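PDB 6Y4R: DotU family type IV/VI secretion system protein from Acinetobacter baumannii, which forms the cytoplasmic domain of TssL, a component of the type VI secretion system that probably helps to build its membrane-anchored complex. Local coordinates for residues F16-Q21 with P76-L81; A52-D57 with K116-A121; H56-A61 with L122-Y127. All blocks are in the same frame, centred on the assembly; numbering follows the deposited sequence.

Interaction 1: residues F16-Q21 with P76-L81; sequences FLIRNQ and PSYFNL
Y78 points its phenol end at I18 and Q21, at the turn that closes helix 9-19. Its CB bond points toward that turn, and CG stands anti to the carbonyl carbon and beside the backbone N (chi1 -80°). I18 meets it with the CG2 branch, 4.0 Å from Y78 CE1, the two side chains crossing obliquely. The other branch of I18 goes to a different partner, CD1 lying a loose 4.4 Å from CD2 of L81. A beta-branched residue suits this place because its two arms serve two neighbours at once.

The Q21 side chain crosses that of Y78 at about a right angle. Q21 is the C-prime residue of a Schellman motif, with positive phi, and its N bonds to I18 O at 3.0 Å. Its chain bends at chi2 (-39°), and Q21 NE2 donates to R19 O over 3.1 Å at 160°, from above the carbonyl plane. With the amide fixed in this way, Q21 OE1 is left near the plane of the tyrosine ring, 3.4 Å from Y78 CE2 at its edge; the amide and ring planes are steeply inclined.

The phenol oxygen finds its hydrogen bond just beyond, with Y22 O, so tyrosine serves twice: its ring packs beside I18 and its hydroxyl ties down the backbone after the helix. I18 also packs on T69 and I70 of helix 52-71 and on F30 of helix 27-47, while L81 touches P27. The contact thereby joins the end of helix 9-19 to the start of helix 79-85, beside two longer helices.

Interaction 2: residues A52-D57 with K116-A121; sequences ADDIHD and KERLAA
R118 reaches across to D54 and D57, bridging two acids one helical turn apart on helix 52-71. From the backbone its CG stands anti to the carbonyl carbon (chi1 -54°), and the chain then bends at chi2 and chi3 instead of extending. R118 CB lies 4.1 Å from D54 OD1, the atom the side chain keeps passing on its way out. R118 CD comes to 3.5 Å of the same D54 OD1, and R118 NE to 4.0 Å. At the tip the guanidinium divides its two terminal nitrogens. R118 NH2 donates to D54 OD1 over 2.6 Å in a bent bond (138°), the acceptor somewhat tilted from the guanidinium plane, although the D54 carboxylate is nearly coplanar with it. R118 NH1 donates to D57 OD1 over 2.9 Å, almost straight (170°) and in the plane, with the D57 carboxylate itself well turned from it. Both salt bridges therefore use the guanidinium edge, and an arginine suits the place because one flat group can serve two carboxylates.

D53 CB lies 3.6 Å from R118 NH2, and A121 CB 3.6 Å from D54 OD1. The small side chains of A120 and A121 are compatible with the close backbone approach, 5.2 Å between the CA atoms of D54 and A121. D54 and D57 are buried, so the arginine's positive charge probably helps to offset theirs.

R118 is also the N-cap residue of helix 119-130, so the bridges fasten the beginning of that helix to the first turns of helix 52-71. Helix 100-114 lies against the site through L111, touching R118 and A121, and I107, touching D57; L4 of helix 4-7 packs on D54 and A120.

Interaction 3: residues H56-A61 with L122-Y127; sequences HDAKYA and LEVFHY
A58 and A61 pack against V124 and F125 where the two helices run almost exactly parallel, their short axes 6° apart and 9.2 Å from each other at closest approach, as one parallel helix pair of this all-helical domain.

A61 CB stands over one face of the F125 ring, 3.8 Å from the ring centroid and a little toward the rim, in a CH-pi interaction. The nearest ring atom is F125 CE1, at 3.6 Å from A61 CB. The same CE1 comes close to D57 O, which meets the ring obliquely and accepts the helical bond from A61 N; D57 CB adds a further contact, 3.9 Å from F125 CE1.

V124 works beside it. With CG1 anti to its own backbone N (chi1 168°), V124 sets that methyl 3.9 Å from A58 CA and 4.1 Å from A58 CB, and at slightly longer range from A61 CB. Alanine fits both positions: a single methyl leaves room for a branched valine and a phenylalanine ring between the backbones.

L4 of helix 4-7 touches A58 and V124, and the F125 ring meets F104 of helix 100-114.

No hydrogen bond passes between the segments. Cohesion here rests on dispersion and on burying apolar surface, so it depends on complementary shape, with the polar backbone groups bonded within their own helices.

Interactions 2 and 3 join the same pair, helix 52-71 and helix 119-130, and share D57, whose carboxylate serves interaction 2 and whose CB and carbonyl serve interaction 3. Interaction 3 lies nearest the middle of the chain, wholly buried and largely apolar, whereas interaction 2, at the beginnings of both helices, is partly buried and held by charge. Interaction 1 joins different elements across the chain's centre from interaction 2; it is buried too, although its centre lies about 17 Å from the chain's centre. It mixes apolar packing with an aromatic edge and a helix-ending turn. Helix 52-71 nevertheless links all three, since its later residues back I18 in interaction 1.

Interaction 1: residues F16-Q21 with P76-L81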
loop_
_atom_site.group_PDB
_atom_site.type_symbol
_atom_site.label_atom_id
_atom_site.label_comp_id
_atom_site.label_asym_id
_atom_site.label_seq_id
_atom_site.Cartn_x
_atom_site.Cartn_y
_atom_site.Cartn_z
ATOM N N PHE A 16 4.522 -6.153 7.054
ATOM C CA PHE A 16 4.190 -6.698 8.361
ATOM C C PHE A 16 5.419 -6.778 9.259
ATOM O O PHE A 16 5.309 -6.564 10.471
ATOM C CB PHE A 16 3.530 -8.074 8.183
ATOM C CG PHE A 16 2.587 -8.461 9.300
ATOM C CD1 PHE A 16 1.747 -7.525 9.890
ATOM C CD2 PHE A 16 2.543 -9.779 9.762
ATOM C CE1 PHE A 16 0.883 -7.893 10.925
ATOM C CE2 PHE A 16 1.680 -10.159 10.800
ATOM C CZ PHE A 16 0.851 -9.216 11.383
ATOM N N LEU A 17 6.601 -7.067 8.689
ATOM C CA LEU A 17 7.816 -7.179 9.506
ATOM C C LEU A 17 8.218 -5.835 10.096
ATOM O O LEU A 17 8.623 -5.755 11.263
ATOM C CB LEU A 17 8.997 -7.724 8.701
ATOM C CG LEU A 17 9.031 -9.184 8.268
ATOM C CD1 LEU A 17 10.194 -9.413 7.304
ATOM C CD2 LEU A 17 9.101 -10.132 9.475
ATOM N N ILE A 18 8.149 -4.777 9.296
ATOM C CA ILE A 18 8.477 -3.441 9.792
ATOM C C ILE A 18 7.478 -3.005 10.848
ATOM O O ILE A 18 7.847 -2.410 11.873
ATOM C CB ILE A 18 8.564 -2.436 8.629
ATOM C CG1 ILE A 18 9.672 -2.870 7.663
ATOM C CG2 ILE A 18 8.723 -1.014 9.145
ATOM C CD1 ILE A 18 9.967 -1.853 6.597
ATOM N N ARG A 19 6.200 -3.320 10.633
ATOM C CA ARG A 19 5.202 -3.024 11.644
ATOM C C ARG A 19 5.519 -3.784 12.914
ATOM O O ARG A 19 5.297 -3.278 14.017
ATOM C CB ARG A 19 3.826 -3.415 11.120
ATOM C CG ARG A 19 3.197 -2.469 10.081
ATOM C CD ARG A 19 1.732 -2.849 9.933
ATOM N NE ARG A 19 0.822 -2.002 10.700
ATOM C CZ ARG A 19 -0.242 -2.478 11.339
ATOM N NH1 ARG A 19 -0.496 -3.789 11.319
ATOM N NH2 ARG A 19 -1.039 -1.656 12.013
ATOM N N ASN A 20 6.081 -4.983 12.768
ATOM C CA ASN A 20 6.473 -5.838 13.877
ATOM C C ASN A 20 7.898 -5.584 14.345
ATOM O O ASN A 20 8.501 -6.455 14.993
ATOM C CB ASN A 20 6.296 -7.296 13.482
ATOM C CG ASN A 20 4.848 -7.656 13.256
ATOM O OD1 ASN A 20 3.942 -6.865 13.565
ATOM N ND2 ASN A 20 4.612 -8.868 12.748
ATOM N N GLN A 21 8.452 -4.426 14.009
ATOM C CA GLN A 21 9.674 -3.883 14.578
ATOM C C GLN A 21 10.915 -4.591 14.049
ATOM O O GLN A 21 12.011 -4.395 14.602
ATOM C CB GLN A 21 9.633 -3.913 16.112
ATOM C CG GLN A 21 8.623 -2.922 16.689
ATOM C CD GLN A 21 8.617 -1.599 15.916
ATOM O OE1 GLN A 21 9.470 -0.734 16.135
ATOM N NE2 GLN A 21 7.628 -1.426 15.033
ATOM N N PRO A 76 14.641 4.389 17.600
ATOM C CA PRO A 76 15.908 4.856 16.988
ATOM C C PRO A 76 16.633 3.819 16.137
ATOM O O PRO A 76 17.453 4.212 15.294
ATOM C CB PRO A 76 16.766 5.237 18.197
ATOM C CG PRO A 76 15.873 5.220 19.375
ATOM C CD PRO A 76 14.588 4.578 19.064
ATOM N N SER A 77 16.329 2.535 16.299
ATOM C CA SER A 77 16.890 1.519 15.434
ATOM C C SER A 77 16.564 1.757 13.960
ATOM O O SER A 77 17.360 1.400 13.084
ATOM C CB SER A 77 16.372 0.154 15.887
ATOM O OG SER A 77 14.953 0.160 15.941
ATOM N N TYR A 78 15.439 2.398 13.657
ATOM C CA TYR A 78 15.051 2.625 12.265
ATOM C C TYR A 78 15.759 3.817 11.626
ATOM O O TYR A 78 15.510 4.121 10.448
ATOM C CB TYR A 78 13.536 2.807 12.189
ATOM C CG TYR A 78 12.806 1.486 12.227
ATOM C CD1 TYR A 78 12.820 0.642 11.122
ATOM C CD2 TYR A 78 12.101 1.077 13.362
ATOM C CE1 TYR A 78 12.164 -0.570 11.148
ATOM C CE2 TYR A 78 11.439 -0.129 13.388
ATOM C CZ TYR A 78 11.474 -0.946 12.275
ATOM O OH TYR A 78 10.831 -2.161 12.265
ATOM N N PHE A 79 16.660 4.468 12.367
ATOM C CA PHE A 79 17.210 5.752 11.946
ATOM C C PHE A 79 17.988 5.633 10.636
ATOM O O PHE A 79 17.876 6.508 9.775
ATOM C CB PHE A 79 18.069 6.318 13.089
ATOM C CG PHE A 79 18.915 7.517 12.727
ATOM C CD1 PHE A 79 20.300 7.398 12.641
ATOM C CD2 PHE A 79 18.339 8.769 12.518
ATOM C CE1 PHE A 79 21.103 8.501 12.332
ATOM C CE2 PHE A 79 19.129 9.887 12.209
ATOM C CZ PHE A 79 20.516 9.749 12.118
ATOM N N ASN A 80 18.774 4.557 10.455
ATOM C CA ASN A 80 19.507 4.400 9.196
ATOM C C ASN A 80 18.627 3.955 8.041
ATOM O O ASN A 80 18.880 4.356 6.901
ATOM C CB ASN A 80 20.685 3.427 9.331
ATOM C CG ASN A 80 21.770 3.929 10.257
ATOM O OD1 ASN A 80 21.962 5.145 10.409
ATOM N ND2 ASN A 80 22.505 2.999 10.873
ATOM N N LEU A 81 17.572 3.180 8.298
ATOM C CA LEU A 81 16.685 2.811 7.196
ATOM C C LEU A 81 15.862 4.001 6.738
ATOM O O LEU A 81 15.612 4.166 5.538
ATOM C CB LEU A 81 15.784 1.650 7.590
ATOM C CG LEU A 81 14.524 1.429 6.747
ATOM C CD1 LEU A 81 14.868 0.857 5.386
ATOM C CD2 LEU A 81 13.639 0.462 7.506
#

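Interaction 2: residues A52-D57 with K116-A121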
loop_
_atom_site.group_PDB
_atom_site.type_symbol
_atom_site.label_atom_id
_atom_site.label_comp_id
_atom_site.label_asym_id
_atom_site.label_seq_id
_atom_site.Cartn_x
_atom_site.Cartn_y
_atom_site.Cartn_z
ATOM N N ALA A 52 -4.837 -2.697 -16.646
ATOM C CA ALA A 52 -3.695 -1.833 -16.357
ATOM C C ALA A 52 -3.971 -0.877 -15.207
ATOM O O ALA A 52 -3.038 -0.509 -14.483
ATOM C CB ALA A 52 -3.296 -1.047 -17.605
ATOM N N ASP A 53 -5.227 -0.455 -15.016
ATOM C CA ASP A 53 -5.508 0.437 -13.893
ATOM C C ASP A 53 -5.477 -0.308 -12.564
ATOM O O ASP A 53 -4.994 0.239 -11.562
ATOM C CB ASP A 53 -6.851 1.143 -14.071
ATOM C CG ASP A 53 -7.002 1.774 -15.432
ATOM O OD1 ASP A 53 -6.632 2.958 -15.589
ATOM O OD2 ASP A 53 -7.505 1.095 -16.351
ATOM N N ASP A 54 -5.958 -1.562 -12.535
ATOM C CA ASP A 54 -5.879 -2.356 -11.304
ATOM C C ASP A 54 -4.428 -2.573 -10.890
ATOM O O ASP A 54 -4.072 -2.363 -9.727
ATOM C CB ASP A 54 -6.591 -3.710 -11.463
ATOM C CG ASP A 54 -8.124 -3.614 -11.337
ATOM O OD1 ASP A 54 -8.657 -2.486 -11.228
ATOM O OD2 ASP A 54 -8.790 -4.683 -11.309
ATOM N N ILE A 55 -3.566 -2.932 -11.849
ATOM C CA ILE A 55 -2.146 -3.127 -11.554
ATOM C C ILE A 55 -1.533 -1.826 -11.053
ATOM O O ILE A 55 -0.812 -1.798 -10.042
ATOM C CB ILE A 55 -1.399 -3.641 -12.804
ATOM C CG1 ILE A 55 -1.774 -5.082 -13.175
ATOM C CG2 ILE A 55 0.132 -3.511 -12.618
ATOM C CD1 ILE A 55 -1.652 -5.349 -14.671
ATOM N N HIS A 56 -1.819 -0.730 -11.762
ATOM C CA HIS A 56 -1.274 0.586 -11.421
ATOM C C HIS A 56 -1.707 0.999 -10.018
ATOM O O HIS A 56 -0.897 1.498 -9.227
ATOM C CB HIS A 56 -1.749 1.614 -12.465
ATOM C CG HIS A 56 -1.353 3.033 -12.203
ATOM N ND1 HIS A 56 -0.191 3.589 -12.685
ATOM C CD2 HIS A 56 -1.968 4.015 -11.495
ATOM C CE1 HIS A 56 -0.114 4.859 -12.308
ATOM N NE2 HIS A 56 -1.175 5.141 -11.572
ATOM N N ASP A 57 -2.989 0.797 -9.683
ATOM C CA ASP A 57 -3.486 1.287 -8.400
ATOM C C ASP A 57 -3.117 0.384 -7.238
ATOM O O ASP A 57 -2.961 0.883 -6.123
ATOM C CB ASP A 57 -5.003 1.487 -8.430
ATOM C CG ASP A 57 -5.427 2.625 -9.349
ATOM O OD1 ASP A 57 -6.588 2.628 -9.831
ATOM O OD2 ASP A 57 -4.583 3.519 -9.596
ATOM N N LYS A 116 -18.124 -3.843 -8.138
ATOM C CA LYS A 116 -17.735 -5.188 -8.547
ATOM C C LYS A 116 -16.670 -5.176 -9.637
ATOM O O LYS A 116 -15.798 -6.055 -9.662
ATOM C CB LYS A 116 -18.969 -5.958 -9.034
ATOM C CG LYS A 116 -18.694 -7.397 -9.486
ATOM C CD LYS A 116 -18.329 -8.308 -8.311
ATOM C CE LYS A 116 -18.123 -9.771 -8.753
ATOM N NZ LYS A 116 -17.656 -10.696 -7.652
ATOM N N GLU A 117 -16.723 -4.198 -10.539
ATOM C CA GLU A 117 -15.803 -4.162 -11.667
ATOM C C GLU A 117 -14.368 -3.851 -11.269
ATOM O O GLU A 117 -13.457 -4.134 -12.056
ATOM C CB GLU A 117 -16.286 -3.165 -12.724
ATOM C CG GLU A 117 -17.648 -3.524 -13.337
ATOM C CD GLU A 117 -18.760 -2.541 -13.031
ATOM O OE1 GLU A 117 -18.474 -1.329 -12.932
ATOM O OE2 GLU A 117 -19.927 -2.975 -12.945
ATOM N N ARG A 118 -14.139 -3.187 -10.134
ATOM C CA ARG A 118 -12.773 -2.943 -9.680
ATOM C C ARG A 118 -12.526 -3.460 -8.269
ATOM O O ARG A 118 -11.641 -2.956 -7.564
ATOM C CB ARG A 118 -12.405 -1.466 -9.808
ATOM C CG ARG A 118 -12.644 -0.979 -11.231
ATOM C CD ARG A 118 -11.437 -0.406 -11.902
ATOM N NE ARG A 118 -10.928 0.844 -11.361
ATOM C CZ ARG A 118 -9.653 1.088 -11.090
ATOM N NH1 ARG A 118 -9.318 2.286 -10.659
ATOM N NH2 ARG A 118 -8.753 0.134 -11.246
ATOM N N LEU A 119 -13.239 -4.536 -7.896
ATOM C CA LEU A 119 -13.192 -5.071 -6.538
ATOM C C LEU A 119 -11.846 -5.686 -6.207
ATOM O O LEU A 119 -11.475 -5.745 -5.029
ATOM C CB LEU A 119 -14.304 -6.099 -6.348
ATOM C CG LEU A 119 -14.252 -7.089 -5.179
ATOM C CD1 LEU A 119 -14.567 -6.419 -3.875
ATOM C CD2 LEU A 119 -15.249 -8.221 -5.428
ATOM N N ALA A 120 -11.111 -6.174 -7.209
ATOM C CA ALA A 120 -9.761 -6.668 -6.937
ATOM C C ALA A 120 -8.863 -5.530 -6.468
ATOM O O ALA A 120 -8.113 -5.678 -5.501
ATOM C CB ALA A 120 -9.166 -7.363 -8.164
ATOM N N ALA A 121 -8.934 -4.378 -7.139
ATOM C CA ALA A 121 -8.178 -3.220 -6.671
ATOM C C ALA A 121 -8.650 -2.768 -5.295
ATOM O O ALA A 121 -7.834 -2.421 -4.434
ATOM C CB ALA A 121 -8.310 -2.061 -7.663
#

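Interaction 3: residues H56-A61 with L122-Y127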
loop_
_atom_site.group_PDB
_atom_site.type_symbol
_atom_site.label_atom_id
_atom_site.label_comp_id
_atom_site.label_asym_id
_atom_site.label_seq_id
_atom_site.Cartn_x
_atom_site.Cartn_y
_atom_site.Cartn_z
ATOM N N HIS A 56 -1.819 -0.730 -11.762
ATOM C CA HIS A 56 -1.274 0.586 -11.421
ATOM C C HIS A 56 -1.707 0.999 -10.018
ATOM O O HIS A 56 -0.897 1.498 -9.227
ATOM C CB HIS A 56 -1.749 1.614 -12.465
ATOM C CG HIS A 56 -1.353 3.033 -12.203
ATOM N ND1 HIS A 56 -0.191 3.589 -12.685
ATOM C CD2 HIS A 56 -1.968 4.015 -11.495
ATOM C CE1 HIS A 56 -0.114 4.859 -12.308
ATOM N NE2 HIS A 56 -1.175 5.141 -11.572
ATOM N N ASP A 57 -2.989 0.797 -9.683
ATOM C CA ASP A 57 -3.486 1.287 -8.400
ATOM C C ASP A 57 -3.117 0.384 -7.238
ATOM O O ASP A 57 -2.961 0.883 -6.123
ATOM C CB ASP A 57 -5.003 1.487 -8.430
ATOM C CG ASP A 57 -5.427 2.625 -9.349
ATOM O OD1 ASP A 57 -6.588 2.628 -9.831
ATOM O OD2 ASP A 57 -4.583 3.519 -9.596
ATOM N N ALA A 58 -2.958 -0.926 -7.465
ATOM C CA ALA A 58 -2.470 -1.799 -6.402
ATOM C C ALA A 58 -1.023 -1.471 -6.051
ATOM O O ALA A 58 -0.669 -1.317 -4.877
ATOM C CB ALA A 58 -2.608 -3.261 -6.821
ATOM N N LYS A 59 -0.176 -1.316 -7.061
ATOM C CA LYS A 59 1.190 -0.898 -6.792
ATOM C C LYS A 59 1.251 0.491 -6.151
ATOM O O LYS A 59 2.101 0.740 -5.287
ATOM C CB LYS A 59 2.005 -0.949 -8.084
ATOM C CG LYS A 59 3.261 -0.124 -8.038
ATOM C CD LYS A 59 4.353 -0.730 -8.886
ATOM C CE LYS A 59 4.290 -0.268 -10.319
ATOM N NZ LYS A 59 5.055 -1.236 -11.158
ATOM N N TYR A 60 0.363 1.411 -6.555
ATOM C CA TYR A 60 0.371 2.755 -5.973
ATOM C C TYR A 60 0.053 2.708 -4.480
ATOM O O TYR A 60 0.710 3.375 -3.670
ATOM C CB TYR A 60 -0.634 3.654 -6.713
ATOM C CG TYR A 60 -0.729 5.064 -6.148
ATOM C CD1 TYR A 60 -1.532 5.345 -5.038
ATOM C CD2 TYR A 60 -0.003 6.105 -6.711
ATOM C CE1 TYR A 60 -1.596 6.620 -4.504
ATOM C CE2 TYR A 60 -0.066 7.387 -6.194
ATOM C CZ TYR A 60 -0.862 7.646 -5.094
ATOM O OH TYR A 60 -0.915 8.932 -4.587
ATOM N N ALA A 61 -0.968 1.930 -4.109
ATOM C CA ALA A 61 -1.367 1.790 -2.715
ATOM C C ALA A 61 -0.263 1.149 -1.897
ATOM O O ALA A 61 -0.027 1.540 -0.747
ATOM C CB ALA A 61 -2.650 0.957 -2.615
ATOM N N LEU A 122 -9.961 -2.813 -5.049
ATOM C CA LEU A 122 -10.479 -2.233 -3.813
ATOM C C LEU A 122 -10.139 -3.097 -2.607
ATOM O O LEU A 122 -9.971 -2.570 -1.505
ATOM C CB LEU A 122 -11.985 -1.960 -3.945
ATOM C CG LEU A 122 -12.834 -1.555 -2.738
ATOM C CD1 LEU A 122 -12.556 -0.099 -2.402
ATOM C CD2 LEU A 122 -14.286 -1.721 -3.082
ATOM N N GLU A 123 -9.992 -4.410 -2.806
ATOM C CA GLU A 123 -9.527 -5.296 -1.738
ATOM C C GLU A 123 -8.108 -4.950 -1.282
ATOM O O GLU A 123 -7.772 -5.114 -0.103
ATOM C CB GLU A 123 -9.569 -6.739 -2.226
ATOM C CG GLU A 123 -10.841 -7.509 -1.920
ATOM C CD GLU A 123 -11.045 -8.673 -2.879
ATOM O OE1 GLU A 123 -10.245 -8.777 -3.827
ATOM O OE2 GLU A 123 -11.916 -9.550 -2.634
ATOM N N VAL A 124 -7.257 -4.507 -2.215
ATOM C CA VAL A 124 -5.902 -4.049 -1.894
ATOM C C VAL A 124 -5.947 -2.754 -1.079
ATOM O O VAL A 124 -5.243 -2.618 -0.068
ATOM C CB VAL A 124 -5.066 -3.892 -3.187
ATOM C CG1 VAL A 124 -3.769 -3.149 -2.931
ATOM C CG2 VAL A 124 -4.754 -5.254 -3.805
ATOM N N PHE A 125 -6.753 -1.771 -1.514
ATOM C CA PHE A 125 -6.798 -0.511 -0.774
ATOM C C PHE A 125 -7.346 -0.693 0.633
ATOM O O PHE A 125 -6.910 0.009 1.552
ATOM C CB PHE A 125 -7.634 0.533 -1.501
ATOM C CG PHE A 125 -6.870 1.327 -2.528
ATOM C CD1 PHE A 125 -6.354 0.721 -3.653
ATOM C CD2 PHE A 125 -6.660 2.691 -2.358
ATOM C CE1 PHE A 125 -5.660 1.469 -4.597
ATOM C CE2 PHE A 125 -5.959 3.423 -3.288
ATOM C CZ PHE A 125 -5.467 2.812 -4.408
ATOM N N HIS A 126 -8.307 -1.610 0.820
ATOM C CA HIS A 126 -8.797 -1.935 2.161
ATOM C C HIS A 126 -7.713 -2.595 3.003
ATOM O O HIS A 126 -7.541 -2.262 4.183
ATOM C CB HIS A 126 -10.025 -2.846 2.050
ATOM C CG HIS A 126 -10.529 -3.379 3.357
ATOM N ND1 HIS A 126 -10.404 -4.703 3.712
ATOM C CD2 HIS A 126 -11.199 -2.781 4.373
ATOM C CE1 HIS A 126 -10.960 -4.896 4.898
ATOM N NE2 HIS A 126 -11.446 -3.744 5.326
ATOM N N TYR A 127 -6.960 -3.521 2.407
ATOM C CA TYR A 127 -5.916 -4.239 3.137
ATOM C C TYR A 127 -4.750 -3.338 3.527
ATOM O O TYR A 127 -4.126 -3.556 4.568
ATOM C CB TYR A 127 -5.444 -5.431 2.303
ATOM C CG TYR A 127 -4.628 -6.420 3.077
ATOM C CD1 TYR A 127 -5.176 -7.105 4.143
ATOM C CD2 TYR A 127 -3.333 -6.718 2.704
ATOM C CE1 TYR A 127 -4.426 -8.026 4.865
ATOM C CE2 TYR A 127 -2.572 -7.646 3.410
ATOM C CZ TYR A 127 -3.126 -8.296 4.487
ATOM O OH TYR A 127 -2.388 -9.217 5.192
#